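Local coordinates for Azi13 (Streptomyces sahachiroi, PDB 5HMB), which is a hotdog-fold thioesterase of azinomycin biosynthesis, probably hydrolysing a naphthoate thioester, at residues 29-34 with 93-98; 51-56 with 81-86. One frame throughout, in Å; residues are numbered along the deposited sequence. Where two conformers were deposited one is given.

In the fold
Both contacts belong to one hotdog fold, in which a curled antiparallel sheet wraps around helix 49-68. The centres of contact 1 and contact 2 lie about 12 Å apart. Contact 1 joins two neighbouring strands, 29-35 and 93-100. Contact 2 sets the helix against the end of strand 72-83, on another part of the same sheet. Along the chain the order is 29-34, 51-56, 81-86, 93-98, so the helix and strand of contact 2 both fall between the two strands of contact 1. The contacts also touch: Trp34 and Ser96 pack on Val55, and Trp34 reaches Val51 and His52. The helix is thus gripped by two separate regions of the sheet, and contact 2 also lies at a subunit interface.

Contact 1 (29-34 with 93-98); sequences RAVAYW and RLTSTA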
loop_
_atom_site.group_PDB
_atom_site.type_symbol
_atom_site.label_atom_id
_atom_site.label_comp_id
_atom_site.label_asym_id
_atom_site.label_seq_id
_atom_site.Cartn_x
_atom_site.Cartn_y
_atom_site.Cartn_z
ATOM N N ARG A 29 12.455 -13.230 13.224
ATOM C CA ARG A 29 11.122 -13.238 13.805
ATOM C C ARG A 29 11.131 -12.410 15.081
ATOM O O ARG A 29 12.077 -12.490 15.864
ATOM C CB ARG A 29 10.665 -14.670 14.112
ATOM C CG ARG A 29 9.366 -14.775 14.907
ATOM C CD ARG A 29 8.787 -16.189 14.811
ATOM N NE ARG A 29 9.836 -17.202 14.920
ATOM C CZ ARG A 29 10.175 -17.820 16.048
ATOM N NH1 ARG A 29 11.150 -18.722 16.049
ATOM N NH2 ARG A 29 9.534 -17.545 17.176
ATOM N N ALA A 30 10.079 -11.626 15.281
ATOM C CA ALA A 30 9.848 -10.923 16.531
ATOM C C ALA A 30 8.386 -11.112 16.913
ATOM O O ALA A 30 7.518 -11.125 16.037
ATOM C CB ALA A 30 10.189 -9.433 16.423
ATOM N N VAL A 31 8.118 -11.284 18.213
ATOM C CA VAL A 31 6.780 -11.580 18.730
ATOM C C VAL A 31 6.529 -10.705 19.949
ATOM O O VAL A 31 7.336 -10.695 20.884
ATOM C CB VAL A 31 6.623 -13.062 19.125
ATOM C CG1 VAL A 31 5.245 -13.293 19.744
ATOM C CG2 VAL A 31 6.860 -13.987 17.941
ATOM N N ALA A 32 5.409 -9.986 19.954
ATOM C CA ALA A 32 5.055 -9.155 21.095
ATOM C C ALA A 32 3.590 -9.345 21.447
ATOM O O ALA A 32 2.749 -9.559 20.567
ATOM C CB ALA A 32 5.330 -7.672 20.830
ATOM N N TYR A 33 3.297 -9.263 22.741
ATOM C CA TYR A 33 1.942 -9.325 23.257
ATOM C C TYR A 33 1.533 -7.934 23.703
ATOM O O TYR A 33 2.375 -7.127 24.105
ATOM C CB TYR A 33 1.828 -10.294 24.443
ATOM C CG TYR A 33 2.296 -11.701 24.148
ATOM C CD1 TYR A 33 1.534 -12.554 23.359
ATOM C CD2 TYR A 33 3.496 -12.181 24.664
ATOM C CE1 TYR A 33 1.950 -13.849 23.082
ATOM C CE2 TYR A 33 3.923 -13.478 24.396
ATOM C CZ TYR A 33 3.144 -14.304 23.604
ATOM O OH TYR A 33 3.550 -15.587 23.330
ATOM N N TRP A 34 0.237 -7.666 23.637
ATOM C CA TRP A 34 -0.318 -6.392 24.080
ATOM C C TRP A 34 -1.832 -6.547 24.163
ATOM O O TRP A 34 -2.394 -7.577 23.779
ATOM C CB TRP A 34 0.077 -5.255 23.142
ATOM C CG TRP A 34 -0.337 -5.467 21.713
ATOM C CD1 TRP A 34 0.143 -6.412 20.844
ATOM C CD2 TRP A 34 -1.302 -4.698 20.977
ATOM N NE1 TRP A 34 -0.470 -6.274 19.616
ATOM C CE2 TRP A 34 -1.363 -5.235 19.677
ATOM C CE3 TRP A 34 -2.114 -3.602 21.295
ATOM C CZ2 TRP A 34 -2.196 -4.711 18.693
ATOM C CZ3 TRP A 34 -2.937 -3.083 20.318
ATOM C CH2 TRP A 34 -2.967 -3.635 19.028
ATOM N N ARG A 93 -5.929 -10.573 24.895
ATOM C CA ARG A 93 -4.518 -10.392 24.573
ATOM C C ARG A 93 -4.229 -10.622 23.093
ATOM O O ARG A 93 -4.468 -11.710 22.560
ATOM C CB ARG A 93 -3.648 -11.338 25.394
ATOM C CG ARG A 93 -2.219 -11.397 24.876
ATOM C CD ARG A 93 -1.429 -12.550 25.460
ATOM N NE ARG A 93 -0.998 -12.282 26.829
ATOM C CZ ARG A 93 -0.100 -13.016 27.479
ATOM N NH1 ARG A 93 0.468 -14.059 26.880
ATOM N NH2 ARG A 93 0.238 -12.706 28.725
ATOM N N LEU A 94 -3.654 -9.612 22.452
ATOM C CA LEU A 94 -3.261 -9.684 21.054
ATOM C C LEU A 94 -1.793 -10.096 20.946
ATOM O O LEU A 94 -0.970 -9.736 21.790
ATOM C CB LEU A 94 -3.506 -8.327 20.383
ATOM C CG LEU A 94 -4.893 -7.765 20.699
ATOM C CD1 LEU A 94 -5.083 -6.384 20.094
ATOM C CD2 LEU A 94 -5.978 -8.741 20.225
ATOM N N THR A 95 -1.478 -10.877 19.911
ATOM C CA THR A 95 -0.118 -11.325 19.627
ATOM C C THR A 95 0.286 -10.857 18.235
ATOM O O THR A 95 -0.352 -11.238 17.246
ATOM C CB THR A 95 -0.012 -12.850 19.702
ATOM O OG1 THR A 95 -0.434 -13.302 20.991
ATOM C CG2 THR A 95 1.421 -13.287 19.460
ATOM N N SER A 96 1.358 -10.067 18.147
ATOM C CA SER A 96 1.843 -9.546 16.870
ATOM C C SER A 96 3.161 -10.197 16.488
ATOM O O SER A 96 4.140 -10.127 17.244
ATOM C CB SER A 96 1.999 -8.031 16.922
ATOM O OG SER A 96 0.746 -7.443 17.217
ATOM N N THR A 97 3.201 -10.784 15.297
ATOM C CA THR A 97 4.360 -11.541 14.836
ATOM C C THR A 97 4.859 -10.960 13.524
ATOM O O THR A 97 4.107 -10.893 12.544
ATOM C CB THR A 97 3.995 -13.011 14.666
ATOM O OG1 THR A 97 3.532 -13.507 15.925
ATOM C CG2 THR A 97 5.190 -13.808 14.196
ATOM N N ALA A 98 6.120 -10.538 13.512
ATOM C CA ALA A 98 6.769 -10.011 12.324
ATOM C C ALA A 98 7.583 -11.110 11.661
ATOM O O ALA A 98 8.446 -11.726 12.305
ATOM C CB ALA A 98 7.672 -8.828 12.688
#
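Strands 29-35 and 93-100 are antiparallel neighbours in the curled sheet of the hotdog fold. Ala30, Ala32 and Trp34 form hydrogen-bonded pairs with Ala98, Ser96 and Leu94. The bond from Ser96 N to Ala32 O is 2.8 Å and nearly straight, while that from Ala30 N to Ala98 O is weak. These side chains share the face that helix 49-68 covers. Trp34 CG sits between its backbone N and carbonyl carbon (chi1 58°), and the indole lies against the neighbouring strand. Leu94 CD1 rests over the six-membered ring, a CH-pi contact 3.7 Å from its centroid. A leucine in place of Trp34 has no indole N-H, so Ser96 OG would probably be left with Thr114 as its polar partner, and a gap would be likely beside Leu94 CD1. On the other face, Val31 CG1 meets Thr95 CG2 at 3.8 Å. The Arg93 chain bends, and NH1 stands over the centre of the Tyr33 ring. Arg93 CZ is 4.6 Å from the Tyr33 centroid, a cation-pi contact, with the guanidinium tilted 35° against the ring. Thr95 OG1 lies at the ring edge. Back on the helix face, Ser96 OG also hydrogen-bonds Thr114 OG1, and it accepts from Trp34 NE1 at 2.9 Å.

Contact 2 (51-56 with 81-86); sequences VHCAVV and TDFFAP
The buried seam between helix 49-68 and the end of strand 72-83 is built on His52, Cys53 and Val56 of the helix, with Thr81 and Phe83 of the strand. The Phe83 ring reaches in beside the helix. Its CE1 lies 3.7 Å from His52 CB. The imidazole and phenyl rings approach each other by their rims alone, their planes 27° apart. Cys53 SG, anti to its carbonyl carbon (chi1 -55°), comes to the edge of the phenyl ring and lies in its plane. This is a sulfur-aromatic contact, with SG 3.8 Å from Phe83 CZ. Over one face of the Phe83 ring, 4.1 Å above its plane, stands Thr81 O of the same strand. In the hotdog fold the central helix lies against the sheet in this way, and here the sheet runs on into a second subunit through Thr81 and Asp82. Cys53 also packs on Cys53 of that subunit. Thr81 and Val56 meet tip to tip, Thr81 OG1 lying 3.8 Å from Val56 CG1. The hydroxyl finds its polar partner in Asn79 OD1, while Asn79 ND2 bonds to Cys53 O. Beyond the strand, one water bridges the segments. It lies in the imidazole plane, 2.8 Å from His52 NE2, and donates to Ala85 O at 2.9 Å.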
loop_
_atom_site.group_PDB
_atom_site.type_symbol
_atom_site.label_atom_id
_atom_site.label_comp_id
_atom_site.label_asym_id
_atom_site.label_seq_id
_atom_site.Cartn_x
_atom_site.Cartn_y
_atom_site.Cartn_z
ATOM N N VAL A 51 -3.147 2.680 16.315
ATOM C CA VAL A 51 -2.466 1.784 17.243
ATOM C C VAL A 51 -2.020 0.513 16.526
ATOM O O VAL A 51 -0.898 0.037 16.725
ATOM C CB VAL A 51 -3.361 1.469 18.455
ATOM C CG1 VAL A 51 -2.603 0.541 19.410
ATOM C CG2 VAL A 51 -3.762 2.758 19.161
ATOM N N HIS A 52 -2.885 -0.050 15.674
ATOM C CA HIS A 52 -2.490 -1.208 14.874
ATOM C C HIS A 52 -1.256 -0.906 14.032
ATOM O O HIS A 52 -0.325 -1.715 13.971
ATOM C CB HIS A 52 -3.645 -1.659 13.968
ATOM C CG HIS A 52 -4.627 -2.549 14.655
ATOM N ND1 HIS A 52 -4.237 -3.626 15.418
ATOM C CD2 HIS A 52 -5.983 -2.522 14.695
ATOM C CE1 HIS A 52 -5.313 -4.225 15.903
ATOM N NE2 HIS A 52 -6.382 -3.578 15.475
ATOM N N CYS A 53 -1.243 0.246 13.357
ATOM C CA CYS A 53 -0.086 0.614 12.536
ATOM C C CYS A 53 1.165 0.767 13.379
ATOM O O CYS A 53 2.252 0.332 12.976
ATOM C CB CYS A 53 -0.350 1.925 11.808
ATOM S SG CYS A 53 -1.881 1.946 10.795
ATOM N N ALA A 54 1.036 1.424 14.536
ATOM C CA ALA A 54 2.186 1.652 15.405
ATOM C C ALA A 54 2.770 0.340 15.920
ATOM O O ALA A 54 3.994 0.201 16.038
ATOM C CB ALA A 54 1.774 2.555 16.571
ATOM N N VAL A 55 1.910 -0.620 16.269
ATOM C CA VAL A 55 2.388 -1.925 16.726
ATOM C C VAL A 55 3.075 -2.673 15.594
ATOM O O VAL A 55 4.090 -3.355 15.797
ATOM C CB VAL A 55 1.216 -2.749 17.285
ATOM C CG1 VAL A 55 1.616 -4.229 17.406
ATOM C CG2 VAL A 55 0.767 -2.179 18.611
ATOM N N VAL A 56 2.498 -2.616 14.398
ATOM C CA VAL A 56 3.141 -3.226 13.238
ATOM C C VAL A 56 4.518 -2.598 13.009
ATOM O O VAL A 56 5.524 -3.296 12.820
ATOM C CB VAL A 56 2.217 -3.084 12.012
ATOM C CG1 VAL A 56 2.971 -3.345 10.734
ATOM C CG2 VAL A 56 1.023 -4.047 12.123
ATOM N N THR A 81 -0.972 -1.072 6.609
ATOM C CA THR A 81 -1.657 -1.950 7.550
ATOM C C THR A 81 -3.133 -2.034 7.184
ATOM O O THR A 81 -3.776 -1.003 6.946
ATOM C CB THR A 81 -1.468 -1.460 8.993
ATOM O OG1 THR A 81 -0.076 -1.533 9.361
ATOM C CG2 THR A 81 -2.278 -2.294 9.993
ATOM N N ASP A 82 -3.644 -3.264 7.089
ATOM C CA ASP A 82 -5.075 -3.541 6.950
ATOM C C ASP A 82 -5.662 -3.877 8.316
ATOM O O ASP A 82 -5.039 -4.594 9.104
ATOM C CB ASP A 82 -5.334 -4.718 6.008
ATOM C CG ASP A 82 -5.002 -4.405 4.567
ATOM O OD1 ASP A 82 -5.321 -3.291 4.118
ATOM O OD2 ASP A 82 -4.433 -5.279 3.876
ATOM N N PHE A 83 -6.862 -3.368 8.594
ATOM C CA PHE A 83 -7.591 -3.704 9.809
ATOM C C PHE A 83 -8.747 -4.605 9.401
ATOM O O PHE A 83 -9.616 -4.176 8.637
ATOM C CB PHE A 83 -8.098 -2.448 10.517
ATOM C CG PHE A 83 -7.192 -1.268 10.381
ATOM C CD1 PHE A 83 -5.933 -1.268 10.975
ATOM C CD2 PHE A 83 -7.600 -0.139 9.681
ATOM C CE1 PHE A 83 -5.079 -0.171 10.855
ATOM C CE2 PHE A 83 -6.753 0.967 9.561
ATOM C CZ PHE A 83 -5.482 0.944 10.149
ATOM N N PHE A 84 -8.736 -5.854 9.881
ATOM C CA PHE A 84 -9.695 -6.867 9.441
ATOM C C PHE A 84 -10.859 -7.088 10.390
ATOM O O PHE A 84 -11.903 -7.576 9.951
ATOM C CB PHE A 84 -9.008 -8.220 9.230
ATOM C CG PHE A 84 -8.086 -8.235 8.067
ATOM C CD1 PHE A 84 -8.579 -8.143 6.781
ATOM C CD2 PHE A 84 -6.717 -8.317 8.256
ATOM C CE1 PHE A 84 -7.727 -8.141 5.705
ATOM C CE2 PHE A 84 -5.864 -8.335 7.179
ATOM C CZ PHE A 84 -6.371 -8.232 5.902
ATOM N N ALA A 85 -10.708 -6.790 11.675
ATOM C CA ALA A 85 -11.808 -6.972 12.610
ATOM C C ALA A 85 -11.681 -5.917 13.693
ATOM O O ALA A 85 -10.564 -5.485 13.997
ATOM C CB ALA A 85 -11.811 -8.379 13.230
ATOM N N PRO A 86 -12.793 -5.471 14.272
ATOM C CA PRO A 86 -12.697 -4.514 15.378
ATOM C C PRO A 86 -12.133 -5.211 16.604
ATOM O O PRO A 86 -12.544 -6.323 16.943
ATOM C CB PRO A 86 -14.150 -4.067 15.604
ATOM C CG PRO A 86 -14.954 -4.701 14.495
ATOM C CD PRO A 86 -14.184 -5.872 14.010
HETATM O O HOH W 1 -9.205 -3.240 15.279
#